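Local coordinates for hydrogenase expression/formation protein HypE (PDB 2Z1U) that uses ATP in hydrogenase maturation, dehydrating its own C-terminal thiocarboxamide to the thiocyanate from which the cyanide ligands of the active-site iron derive, at the interface of chains A and B. Residues are numbered along the deposited sequence; one frame, centred on the assembly and turned at random. Chains: chain A/B, Hydrogenase expression/formation protein HypE.

The interface of chains A and B. Residues chain A 81, 84, 159, 218-220; chain B 39-41.
OD1 of B:Asp41, one carboxylate oxygen, receives NE-H of A:Arg219 in a 2.8 Å hydrogen bond that is also a salt bridge. NE approaches OD1 on that oxygen's syn side, 34° out of the carboxylate plane, and the guanidinium and carboxylate planes are steeply inclined. Water 1 is also 2.6 Å from OD1 of B:Asp41. Water 1 hydrogen-bonds to the backbone N of B:Asp41, at 3.0 Å, and to NH2 at the guanidinium edge of A:Arg219, so it can donate to the carboxylate. Arginine suits this place because its separate N-H groups can serve the carboxylate directly and through water. With CG of A:Arg219 anti to the backbone N (chi1 -173°), its bent chain crosses the oxygen end of the carboxylate obliquely and turns NE towards OD1. CB of A:Met84 packs against CB of B:Asp41 at 3.6 Å, an apolar flank for the acidic side chain. The other oxygen, OD2 of B:Asp41, is 3.1 Å from OD1 of A:Asp220. It also faces OD2 of A:Asp81, and all three aspartates belong to a magnesium site; such a cation would probably offset their gathered negative charge. The two-fold dimer brings metal-binding acids of both subunits together, probably at a shared ATP site. As modelled, ND2 of B:Asn40 meets two donors, so its amide orientation is doubtful; exchanging OD1 and ND2 would put an acceptor 2.9 Å from the backbone N of A:Gly159 and 3.2 Å from NH2 of A:Arg219.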
# COMPACT_ATOMS: atom_id res chain seq x y z
N ASP A 81 3.42 -6.25 11.60
CA ASP A 81 4.71 -5.96 10.97
C ASP A 81 5.35 -4.66 11.50
O ASP A 81 6.54 -4.62 11.78
CB ASP A 81 4.59 -5.93 9.44
CG ASP A 81 5.21 -7.16 8.78
OD1 ASP A 81 5.17 -7.32 7.54
OD2 ASP A 81 5.80 -7.96 9.52
N MET A 84 6.85 -5.28 14.89
CA MET A 84 8.11 -6.05 14.91
C MET A 84 9.37 -5.18 15.02
O MET A 84 10.40 -5.66 15.45
CB MET A 84 8.22 -6.98 13.69
CG MET A 84 7.10 -8.01 13.54
SD MET A 84 6.86 -9.12 14.95
CE MET A 84 5.70 -8.21 16.00
N GLY A 159 16.24 -7.92 12.68
CA GLY A 159 16.62 -9.29 12.30
C GLY A 159 18.09 -9.61 12.51
O GLY A 159 18.44 -10.77 12.74
N LEU A 218 12.23 -9.28 16.92
CA LEU A 218 10.83 -9.67 16.82
C LEU A 218 10.55 -9.97 15.36
O LEU A 218 11.00 -9.23 14.48
CB LEU A 218 9.89 -8.53 17.30
CG LEU A 218 9.97 -8.03 18.75
CD1 LEU A 218 9.20 -6.70 18.92
CD2 LEU A 218 9.49 -9.07 19.76
N ARG A 219 9.83 -11.06 15.09
CA ARG A 219 9.37 -11.33 13.73
C ARG A 219 8.12 -12.20 13.78
O ARG A 219 7.98 -13.05 14.66
CB ARG A 219 10.47 -12.00 12.87
CG ARG A 219 10.08 -12.14 11.38
CD ARG A 219 11.26 -12.05 10.47
NE ARG A 219 11.93 -10.74 10.52
CZ ARG A 219 13.13 -10.52 10.00
NH1 ARG A 219 13.77 -11.50 9.37
NH2 ARG A 219 13.70 -9.32 10.07
N ASP A 220 7.24 -12.02 12.79
CA ASP A 220 6.02 -12.81 12.72
C ASP A 220 6.20 -13.94 11.69
O ASP A 220 6.51 -13.68 10.53
CB ASP A 220 4.82 -11.91 12.36
CG ASP A 220 5.07 -11.09 11.14
OD1 ASP A 220 6.25 -10.75 10.85
OD2 ASP A 220 4.11 -10.81 10.43
N LEU B 39 16.16 -5.00 5.25
CA LEU B 39 15.38 -6.23 5.06
C LEU B 39 14.70 -6.73 6.35
O LEU B 39 14.69 -7.93 6.67
CB LEU B 39 16.22 -7.34 4.39
CG LEU B 39 16.60 -7.11 2.91
CD1 LEU B 39 17.49 -8.21 2.40
CD2 LEU B 39 15.34 -6.99 2.05
N ASN B 40 14.16 -5.78 7.11
CA ASN B 40 13.42 -6.09 8.31
C ASN B 40 11.92 -6.09 8.01
O ASN B 40 11.50 -5.81 6.86
CB ASN B 40 13.75 -5.08 9.41
CG ASN B 40 15.11 -5.34 10.05
OD1 ASN B 40 15.82 -4.41 10.44
ND2 ASN B 40 15.48 -6.61 10.17
N ASP B 41 11.10 -6.36 9.03
CA ASP B 41 9.64 -6.37 8.87
C ASP B 41 9.06 -4.98 8.59
O ASP B 41 7.92 -4.86 8.12
CB ASP B 41 8.98 -6.90 10.13
CG ASP B 41 9.32 -8.33 10.36
OD1 ASP B 41 10.21 -8.61 11.19
OD2 ASP B 41 8.68 -9.16 9.71
O HOH W 1 12.32 -7.18 11.65